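Local structure of ferredoxin--NADP reductase, apicoplast (3JQQ) at residues Leu189-Arg203 with Glu228-Ile240. The protein uses FAD to pass electrons from reduced ferredoxin to NADP(+), and may serve the last step of isoprenoid precursor synthesis in the apicoplast. The protein carries 1 engineered substitution. Sequence-based numbering, arbitrary orientation.
Sequences LKKLFAYDKNNLYNR and ELEYFQKMYPNNI
Two bonds grip the hydroxyl of Tyr231: its OH donates to Leu200 O at 2.6 Å, and a water that also receives the backbone N-H of Asp196 donates to it in return. Tyrosine suits this place, since its oxygen reaches the polar backbone at Leu200 while its ring packs among apolar groups. Leu200 CD2 sits over one face, 4.0 Å from the centroid of the Tyr231 ring and 17° off its normal. Tyr195 turns an edge toward the face of Tyr231 in an offset edge-to-face pair, the planes at 90°; CG anti to the backbone N (chi1 -169°) carries the ring to helix 226-235, and its CD1 lies 3.6 Å from Phe232 CE2. Deeper in, Phe193 and Tyr236 form an offset stack with centroids 4.5 Å apart, their side chains running in opposite directions. Phe232, buried and with no polar side-chain atom to satisfy, lies between Leu189, Phe193 and Tyr195: Leu189 CB sits over its face. A water links Lys190 NZ, which also donates to Ser106 O, with Glu228 OE1. The aromatic cluster thus joins the end of helix 183-192 and the following loop to helix 226-235 and the turn after it, beside the parallel sheet of the Rossmann-like NADP-binding domain of ferredoxin-NADP reductases.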
ATOM      1  N   LEU B 189     -11.069   5.902  21.671  1.00 27.80           N
ATOM      2  CA  LEU B 189     -11.925   5.207  22.633  1.00 28.69           C
ATOM      3  C   LEU B 189     -11.344   5.242  24.038  1.00 29.40           C
ATOM      4  O   LEU B 189     -12.076   5.372  25.021  1.00 29.49           O
ATOM      5  CB  LEU B 189     -12.162   3.753  22.199  1.00 28.64           C
ATOM      6  CG  LEU B 189     -13.008   3.513  20.945  1.00 28.58           C
ATOM      7  CD1 LEU B 189     -12.988   2.039  20.567  1.00 28.03           C
ATOM      8  CD2 LEU B 189     -14.438   3.993  21.155  1.00 28.52           C
ATOM      9  N   LYS B 190     -10.024   5.122  24.131  1.00 30.26           N
ATOM     10  CA  LYS B 190      -9.354   5.165  25.422  1.00 31.04           C
ATOM     11  C   LYS B 190      -9.520   6.532  26.079  1.00 31.61           C
ATOM     12  O   LYS B 190      -9.649   6.623  27.298  1.00 31.73           O
ATOM     13  CB  LYS B 190      -7.873   4.798  25.281  1.00 31.00           C
ATOM     14  CG  LYS B 190      -7.634   3.311  25.051  1.00 30.90           C
ATOM     15  CD  LYS B 190      -6.176   3.023  24.720  1.00 30.99           C
ATOM     16  CE  LYS B 190      -5.922   1.529  24.586  1.00 30.59           C
ATOM     17  NZ  LYS B 190      -4.530   1.252  24.146  1.00 30.67           N
ATOM     18  N   LYS B 191      -9.528   7.592  25.274  1.00 32.32           N
ATOM     19  CA  LYS B 191      -9.767   8.927  25.815  1.00 33.00           C
ATOM     20  C   LYS B 191     -11.230   9.122  26.206  1.00 33.36           C
ATOM     21  O   LYS B 191     -11.530   9.593  27.301  1.00 33.45           O
ATOM     22  CB  LYS B 191      -9.349  10.020  24.830  1.00 33.09           C
ATOM     23  CG  LYS B 191      -9.746  11.419  25.290  1.00 33.21           C
ATOM     24  CD  LYS B 191      -9.396  12.483  24.263  1.00 33.77           C
ATOM     25  CE  LYS B 191     -10.008  13.829  24.634  1.00 33.97           C
ATOM     26  NZ  LYS B 191      -9.530  14.327  25.956  1.00 34.08           N
ATOM     27  N   LEU B 192     -12.135   8.752  25.305  1.00 33.78           N
ATOM     28  CA  LEU B 192     -13.562   8.986  25.507  1.00 34.19           C
ATOM     29  C   LEU B 192     -14.135   8.180  26.672  1.00 34.41           C
ATOM     30  O   LEU B 192     -14.900   8.705  27.482  1.00 34.61           O
ATOM     31  CB  LEU B 192     -14.343   8.682  24.223  1.00 34.23           C
ATOM     32  CG  LEU B 192     -13.973   9.472  22.963  1.00 34.38           C
ATOM     33  CD1 LEU B 192     -14.522   8.790  21.715  1.00 34.51           C
ATOM     34  CD2 LEU B 192     -14.466  10.908  23.047  1.00 34.82           C
ATOM     35  N   PHE B 193     -13.765   6.907  26.754  1.00 34.59           N
ATOM     36  CA  PHE B 193     -14.317   6.017  27.774  1.00 34.68           C
ATOM     37  C   PHE B 193     -13.424   5.904  29.011  1.00 34.74           C
ATOM     38  O   PHE B 193     -13.651   5.053  29.870  1.00 34.76           O
ATOM     39  CB  PHE B 193     -14.589   4.628  27.191  1.00 34.67           C
ATOM     40  CG  PHE B 193     -15.676   4.609  26.150  1.00 34.90           C
ATOM     41  CD1 PHE B 193     -16.946   5.077  26.443  1.00 34.93           C
ATOM     42  CD2 PHE B 193     -15.430   4.104  24.881  1.00 34.84           C
ATOM     43  CE1 PHE B 193     -17.946   5.055  25.488  1.00 35.19           C
ATOM     44  CE2 PHE B 193     -16.425   4.076  23.924  1.00 35.06           C
ATOM     45  CZ  PHE B 193     -17.685   4.551  24.226  1.00 35.21           C
ATOM     46  N   ALA B 194     -12.411   6.760  29.090  1.00 34.87           N
ATOM     47  CA  ALA B 194     -11.517   6.813  30.251  1.00 35.05           C
ATOM     48  C   ALA B 194     -10.806   5.488  30.543  1.00 35.16           C
ATOM     49  O   ALA B 194     -10.567   5.146  31.702  1.00 35.21           O
ATOM     50  CB  ALA B 194     -12.276   7.291  31.483  1.00 35.03           C
ATOM     51  N   TYR B 195     -10.456   4.759  29.486  1.00 35.24           N
ATOM     52  CA  TYR B 195      -9.828   3.450  29.613  1.00 35.33           C
ATOM     53  C   TYR B 195      -8.636   3.423  30.563  1.00 35.58           C
ATOM     54  O   TYR B 195      -7.731   4.249  30.469  1.00 35.57           O
ATOM     55  CB  TYR B 195      -9.384   2.918  28.251  1.00 35.18           C
ATOM     56  CG  TYR B 195      -8.966   1.470  28.270  1.00 34.82           C
ATOM     57  CD1 TYR B 195      -9.903   0.462  28.091  1.00 34.58           C
ATOM     58  CD2 TYR B 195      -7.640   1.103  28.478  1.00 34.55           C
ATOM     59  CE1 TYR B 195      -9.538  -0.869  28.114  1.00 34.49           C
ATOM     60  CE2 TYR B 195      -7.261  -0.233  28.502  1.00 34.26           C
ATOM     61  CZ  TYR B 195      -8.219  -1.214  28.319  1.00 34.19           C
ATOM     62  OH  TYR B 195      -7.864  -2.548  28.332  1.00 33.79           O
ATOM     63  N   ASP B 196      -8.645   2.451  31.468  1.00 36.02           N
ATOM     64  CA  ASP B 196      -7.494   2.170  32.316  1.00 36.52           C
ATOM     65  C   ASP B 196      -7.340   0.662  32.500  1.00 36.92           C
ATOM     66  O   ASP B 196      -8.207   0.001  33.074  1.00 36.87           O
ATOM     67  CB  ASP B 196      -7.617   2.867  33.672  1.00 36.46           C
ATOM     68  CG  ASP B 196      -6.399   2.648  34.545  1.00 36.49           C
ATOM     69  OD1 ASP B 196      -5.505   1.880  34.130  1.00 36.49           O
ATOM     70  OD2 ASP B 196      -6.334   3.242  35.640  1.00 36.48           O
ATOM     71  N   LYS B 197      -6.231   0.130  31.998  1.00 37.51           N
ATOM     72  CA  LYS B 197      -5.965  -1.300  32.037  1.00 38.18           C
ATOM     73  C   LYS B 197      -5.985  -1.798  33.474  1.00 38.60           C
ATOM     74  O   LYS B 197      -6.437  -2.906  33.756  1.00 38.67           O
ATOM     75  CB  LYS B 197      -4.604  -1.599  31.397  1.00 38.17           C
ATOM     76  CG  LYS B 197      -4.455  -3.017  30.863  1.00 38.48           C
ATOM     77  CD  LYS B 197      -3.090  -3.242  30.207  1.00 38.89           C
ATOM     78  CE  LYS B 197      -2.026  -3.581  31.243  1.00 39.40           C
ATOM     79  NZ  LYS B 197      -0.725  -3.939  30.606  1.00 39.57           N
ATOM     80  N   ASN B 198      -5.498  -0.959  34.380  1.00 39.26           N
ATOM     81  CA  ASN B 198      -5.372  -1.330  35.781  1.00 39.91           C
ATOM     82  C   ASN B 198      -6.597  -0.966  36.620  1.00 40.47           C
ATOM     83  O   ASN B 198      -6.586  -1.116  37.841  1.00 40.51           O
ATOM     84  CB  ASN B 198      -4.093  -0.728  36.371  1.00 39.83           C
ATOM     85  CG  ASN B 198      -2.835  -1.312  35.747  1.00 39.78           C
ATOM     86  OD1 ASN B 198      -2.631  -2.527  35.759  1.00 39.81           O
ATOM     87  ND2 ASN B 198      -1.985  -0.449  35.201  1.00 39.50           N
ATOM     88  N   ASN B 199      -7.652  -0.493  35.963  1.00 41.20           N
ATOM     89  CA  ASN B 199      -8.916  -0.217  36.644  1.00 41.99           C
ATOM     90  C   ASN B 199     -10.124  -0.396  35.725  1.00 42.49           C
ATOM     91  O   ASN B 199     -10.932   0.516  35.548  1.00 42.55           O
ATOM     92  CB  ASN B 199      -8.903   1.176  37.281  1.00 42.02           C
ATOM     93  CG  ASN B 199      -8.101   1.217  38.573  1.00 42.35           C
ATOM     94  OD1 ASN B 199      -8.388   0.481  39.519  1.00 42.47           O
ATOM     95  ND2 ASN B 199      -7.093   2.080  38.618  1.00 42.79           N
ATOM     96  N   LEU B 200     -10.239  -1.592  35.156  1.00 43.23           N
ATOM     97  CA  LEU B 200     -11.279  -1.905  34.181  1.00 44.00           C
ATOM     98  C   LEU B 200     -12.651  -2.119  34.818  1.00 44.80           C
ATOM     99  O   LEU B 200     -13.667  -2.137  34.122  1.00 44.76           O
ATOM    100  CB  LEU B 200     -10.887  -3.148  33.378  1.00 43.80           C
ATOM    101  CG  LEU B 200      -9.593  -3.073  32.563  1.00 43.55           C
ATOM    102  CD1 LEU B 200      -9.083  -4.469  32.226  1.00 43.22           C
ATOM    103  CD2 LEU B 200      -9.793  -2.244  31.299  1.00 43.13           C
ATOM    104  N   TYR B 201     -12.679  -2.283  36.137  1.00 45.95           N
ATOM    105  CA  TYR B 201     -13.923  -2.566  36.854  1.00 47.14           C
ATOM    106  C   TYR B 201     -14.670  -1.294  37.255  1.00 48.04           C
ATOM    107  O   TYR B 201     -15.756  -1.356  37.831  1.00 48.15           O
ATOM    108  CB  TYR B 201     -13.641  -3.433  38.083  1.00 47.07           C
ATOM    109  CG  TYR B 201     -12.339  -3.090  38.768  1.00 47.29           C
ATOM    110  CD1 TYR B 201     -11.145  -3.665  38.358  1.00 47.31           C
ATOM    111  CD2 TYR B 201     -12.303  -2.181  39.818  1.00 47.30           C
ATOM    112  CE1 TYR B 201      -9.951  -3.351  38.978  1.00 47.46           C
ATOM    113  CE2 TYR B 201     -11.114  -1.860  40.443  1.00 47.50           C
ATOM    114  CZ  TYR B 201      -9.940  -2.448  40.018  1.00 47.48           C
ATOM    115  OH  TYR B 201      -8.753  -2.133  40.637  1.00 47.58           O
ATOM    116  N   ASN B 202     -14.078  -0.144  36.947  1.00 49.24           N
ATOM    117  CA  ASN B 202     -14.727   1.144  37.169  1.00 50.38           C
ATOM    118  C   ASN B 202     -15.357   1.659  35.874  1.00 51.11           C
ATOM    119  O   ASN B 202     -14.799   1.478  34.793  1.00 51.19           O
ATOM    120  CB  ASN B 202     -13.720   2.167  37.701  1.00 50.36           C
ATOM    121  CG  ASN B 202     -13.074   1.731  39.006  1.00 50.67           C
ATOM    122  OD1 ASN B 202     -13.759   1.350  39.956  1.00 50.67           O
ATOM    123  ND2 ASN B 202     -11.747   1.794  39.059  1.00 50.89           N
ATOM    124  N   ARG B 203     -16.518   2.297  35.986  1.00 52.03           N
ATOM    125  CA  ARG B 203     -17.202   2.856  34.821  1.00 52.86           C
ATOM    126  C   ARG B 203     -16.476   4.119  34.349  1.00 53.07           C
ATOM    127  O   ARG B 203     -15.973   4.177  33.227  1.00 53.22           O
ATOM    128  CB  ARG B 203     -18.665   3.156  35.159  1.00 53.04           C
ATOM    129  CG  ARG B 203     -19.632   2.974  33.998  1.00 54.09           C
ATOM    130  CD  ARG B 203     -19.668   4.195  33.107  1.00 55.83           C
ATOM    131  NE  ARG B 203     -20.042   5.394  33.851  1.00 57.10           N
ATOM    132  CZ  ARG B 203     -20.270   6.579  33.294  1.00 57.88           C
ATOM    133  NH1 ARG B 203     -20.166   6.728  31.980  1.00 58.18           N
ATOM    134  NH2 ARG B 203     -20.603   7.616  34.052  1.00 58.10           N
ATOM    135  N   GLU B 228      -9.654  -4.827  23.876  1.00 23.33           N
ATOM    136  CA  GLU B 228     -10.241  -3.524  24.145  1.00 24.04           C
ATOM    137  C   GLU B 228     -11.606  -3.388  23.478  1.00 24.47           C
ATOM    138  O   GLU B 228     -12.576  -2.978  24.113  1.00 24.47           O
ATOM    139  CB  GLU B 228      -9.312  -2.410  23.659  1.00 24.08           C
ATOM    140  CG  GLU B 228      -8.016  -2.283  24.445  1.00 24.62           C
ATOM    141  CD  GLU B 228      -6.980  -3.318  24.051  1.00 25.47           C
ATOM    142  OE1 GLU B 228      -5.877  -3.301  24.639  1.00 25.91           O
ATOM    143  OE2 GLU B 228      -7.265  -4.145  23.157  1.00 25.59           O
ATOM    144  N   LEU B 229     -11.672  -3.733  22.195  1.00 25.17           N
ATOM    145  CA  LEU B 229     -12.911  -3.609  21.439  1.00 25.91           C
ATOM    146  C   LEU B 229     -14.043  -4.407  22.072  1.00 26.62           C
ATOM    147  O   LEU B 229     -15.179  -3.937  22.147  1.00 26.71           O
ATOM    148  CB  LEU B 229     -12.710  -4.031  19.978  1.00 25.77           C
ATOM    149  CG  LEU B 229     -11.930  -3.075  19.067  1.00 25.53           C
ATOM    150  CD1 LEU B 229     -11.638  -3.726  17.717  1.00 25.13           C
ATOM    151  CD2 LEU B 229     -12.677  -1.760  18.881  1.00 24.51           C
ATOM    152  N   GLU B 230     -13.730  -5.615  22.530  1.00 27.56           N
ATOM    153  CA  GLU B 230     -14.721  -6.443  23.204  1.00 28.58           C
ATOM    154  C   GLU B 230     -15.063  -5.883  24.581  1.00 29.11           C
ATOM    155  O   GLU B 230     -16.191  -6.017  25.050  1.00 28.98           O
ATOM    156  CB  GLU B 230     -14.246  -7.894  23.309  1.00 28.68           C
ATOM    157  CG  GLU B 230     -14.429  -8.683  22.024  1.00 29.74           C
ATOM    158  CD  GLU B 230     -13.986 -10.129  22.148  1.00 31.37           C
ATOM    159  OE1 GLU B 230     -13.056 -10.403  22.936  1.00 31.95           O
ATOM    160  OE2 GLU B 230     -14.565 -10.990  21.450  1.00 32.13           O
ATOM    161  N   TYR B 231     -14.088  -5.249  25.223  1.00 30.00           N
ATOM    162  CA  TYR B 231     -14.316  -4.652  26.533  1.00 31.01           C
ATOM    163  C   TYR B 231     -15.246  -3.446  26.441  1.00 31.69           C
ATOM    164  O   TYR B 231     -16.075  -3.219  27.327  1.00 31.71           O
ATOM    165  CB  TYR B 231     -12.996  -4.247  27.193  1.00 30.96           C
ATOM    166  CG  TYR B 231     -13.182  -3.372  28.422  1.00 31.43           C
ATOM    167  CD1 TYR B 231     -13.412  -3.935  29.673  1.00 31.87           C
ATOM    168  CD2 TYR B 231     -13.138  -1.988  28.327  1.00 31.65           C
ATOM    169  CE1 TYR B 231     -13.583  -3.139  30.794  1.00 32.02           C
ATOM    170  CE2 TYR B 231     -13.307  -1.187  29.440  1.00 31.94           C
ATOM    171  CZ  TYR B 231     -13.530  -1.767  30.670  1.00 32.10           C
ATOM    172  OH  TYR B 231     -13.700  -0.969  31.779  1.00 32.43           O
ATOM    173  N   PHE B 232     -15.109  -2.674  25.368  1.00 32.66           N
ATOM    174  CA  PHE B 232     -15.959  -1.509  25.181  1.00 33.63           C
ATOM    175  C   PHE B 232     -17.395  -1.921  24.870  1.00 34.36           C
ATOM    176  O   PHE B 232     -18.346  -1.290  25.342  1.00 34.46           O
ATOM    177  CB  PHE B 232     -15.408  -0.601  24.081  1.00 33.55           C
ATOM    178  CG  PHE B 232     -14.059  -0.014  24.394  1.00 33.53           C
ATOM    179  CD1 PHE B 232     -13.014  -0.123  23.491  1.00 33.37           C
ATOM    180  CD2 PHE B 232     -13.836   0.647  25.599  1.00 33.35           C
ATOM    181  CE1 PHE B 232     -11.772   0.414  23.774  1.00 33.12           C
ATOM    182  CE2 PHE B 232     -12.594   1.187  25.889  1.00 33.29           C
ATOM    183  CZ  PHE B 232     -11.564   1.072  24.978  1.00 33.26           C
ATOM    184  N   GLN B 233     -17.549  -2.979  24.083  1.00 35.33           N
ATOM    185  CA  GLN B 233     -18.869  -3.448  23.677  1.00 36.35           C
ATOM    186  C   GLN B 233     -19.614  -4.100  24.841  1.00 36.86           C
ATOM    187  O   GLN B 233     -20.846  -4.107  24.877  1.00 37.00           O
ATOM    188  CB  GLN B 233     -18.749  -4.417  22.498  1.00 36.38           C
ATOM    189  CG  GLN B 233     -19.980  -4.477  21.612  1.00 37.06           C
ATOM    190  CD  GLN B 233     -19.688  -5.075  20.247  1.00 37.89           C
ATOM    191  OE1 GLN B 233     -18.690  -5.775  20.062  1.00 38.23           O
ATOM    192  NE2 GLN B 233     -20.561  -4.803  19.282  1.00 38.17           N
ATOM    193  N   LYS B 234     -18.863  -4.639  25.796  1.00 37.54           N
ATOM    194  CA  LYS B 234     -19.447  -5.265  26.982  1.00 38.13           C
ATOM    195  C   LYS B 234     -19.825  -4.223  28.037  1.00 38.38           C
ATOM    196  O   LYS B 234     -20.880  -4.316  28.665  1.00 38.49           O
ATOM    197  CB  LYS B 234     -18.467  -6.290  27.568  1.00 38.20           C
ATOM    198  CG  LYS B 234     -19.023  -7.098  28.738  1.00 38.58           C
ATOM    199  CD  LYS B 234     -18.006  -8.116  29.243  1.00 39.10           C
ATOM    200  CE  LYS B 234     -16.749  -7.432  29.767  1.00 39.49           C
ATOM    201  NZ  LYS B 234     -15.760  -8.404  30.317  1.00 39.44           N
ATOM    202  N   MET B 235     -18.960  -3.229  28.215  1.00 38.66           N
ATOM    203  CA  MET B 235     -19.119  -2.224  29.266  1.00 38.96           C
ATOM    204  C   MET B 235     -19.973  -1.024  28.854  1.00 38.87           C
ATOM    205  O   MET B 235     -20.610  -0.390  29.697  1.00 38.90           O
ATOM    206  CB  MET B 235     -17.748  -1.739  29.744  1.00 39.13           C
ATOM    207  CG  MET B 235     -17.162  -2.535  30.900  1.00 40.01           C
ATOM    208  SD  MET B 235     -17.584  -1.829  32.508  1.00 42.11           S
ATOM    209  CE  MET B 235     -19.366  -2.009  32.507  1.00 41.60           C
ATOM    210  N   TYR B 236     -19.975  -0.709  27.563  1.00 38.73           N
ATOM    211  CA  TYR B 236     -20.731   0.425  27.058  1.00 38.61           C
ATOM    212  C   TYR B 236     -21.584   0.009  25.866  1.00 38.66           C
ATOM    213  O   TYR B 236     -21.466   0.578  24.781  1.00 38.64           O
ATOM    214  CB  TYR B 236     -19.781   1.557  26.666  1.00 38.58           C
ATOM    215  CG  TYR B 236     -18.880   1.997  27.796  1.00 38.30           C
ATOM    216  CD1 TYR B 236     -19.317   2.923  28.733  1.00 38.14           C
ATOM    217  CD2 TYR B 236     -17.600   1.479  27.933  1.00 38.14           C
ATOM    218  CE1 TYR B 236     -18.503   3.324  29.772  1.00 38.26           C
ATOM    219  CE2 TYR B 236     -16.777   1.876  28.969  1.00 38.16           C
ATOM    220  CZ  TYR B 236     -17.234   2.799  29.887  1.00 38.14           C
ATOM    221  OH  TYR B 236     -16.423   3.200  30.923  1.00 38.12           O
ATOM    222  N   PRO B 237     -22.458  -0.986  26.073  1.00 38.70           N
ATOM    223  CA  PRO B 237     -23.219  -1.611  24.995  1.00 38.78           C
ATOM    224  C   PRO B 237     -24.194  -0.658  24.312  1.00 38.85           C
ATOM    225  O   PRO B 237     -24.591  -0.898  23.172  1.00 38.97           O
ATOM    226  CB  PRO B 237     -23.988  -2.725  25.713  1.00 38.74           C
ATOM    227  CG  PRO B 237     -24.115  -2.240  27.111  1.00 38.69           C
ATOM    228  CD  PRO B 237     -22.840  -1.505  27.392  1.00 38.69           C
ATOM    229  N   ASN B 238     -24.578   0.410  25.002  1.00 38.91           N
ATOM    230  CA  ASN B 238     -25.521   1.376  24.449  1.00 38.91           C
ATOM    231  C   ASN B 238     -24.818   2.580  23.830  1.00 38.78           C
ATOM    232  O   ASN B 238     -25.465   3.494  23.322  1.00 38.74           O
ATOM    233  CB  ASN B 238     -26.510   1.834  25.525  1.00 39.02           C
ATOM    234  CG  ASN B 238     -27.460   0.724  25.957  1.00 39.26           C
ATOM    235  OD1 ASN B 238     -27.424   0.274  27.104  1.00 39.45           O
ATOM    236  ND2 ASN B 238     -28.304   0.270  25.037  1.00 39.46           N
ATOM    237  N   ASN B 239     -23.489   2.567  23.871  1.00 38.62           N
ATOM    238  CA  ASN B 239     -22.693   3.668  23.335  1.00 38.41           C
ATOM    239  C   ASN B 239     -21.770   3.249  22.192  1.00 38.10           C
ATOM    240  O   ASN B 239     -21.037   4.077  21.651  1.00 38.04           O
ATOM    241  CB  ASN B 239     -21.877   4.329  24.450  1.00 38.52           C
ATOM    242  CG  ASN B 239     -22.748   4.877  25.564  1.00 38.81           C
ATOM    243  OD1 ASN B 239     -22.682   4.415  26.703  1.00 39.17           O
ATOM    244  ND2 ASN B 239     -23.577   5.862  25.238  1.00 38.90           N
ATOM    245  N   ILE B 240     -21.805   1.971  21.823  1.00 37.69           N
ATOM    246  CA  ILE B 240     -20.939   1.469  20.748  1.00 37.27           C
ATOM    247  C   ILE B 240     -21.530   0.279  19.989  1.00 36.88           C
ATOM    248  O   ILE B 240     -22.155  -0.605  20.577  1.00 36.90           O
ATOM    249  CB  ILE B 240     -19.542   1.087  21.282  1.00 37.37           C
ATOM    250  CG1 ILE B 240     -18.511   1.113  20.150  1.00 37.47           C
ATOM    251  CG2 ILE B 240     -19.583  -0.274  21.960  1.00 37.25           C
ATOM    252  CD1 ILE B 240     -17.073   1.112  20.633  1.00 37.55           C
TER
HETATM  253  O   HOH W   1      -3.502  -1.337  24.533  1.00 34.55           O
HETATM  254  O   HOH W   2     -13.752   2.655  29.801  1.00 47.85           O
HETATM  255  O   HOH W   3     -11.581   1.108  31.559  1.00 49.19           O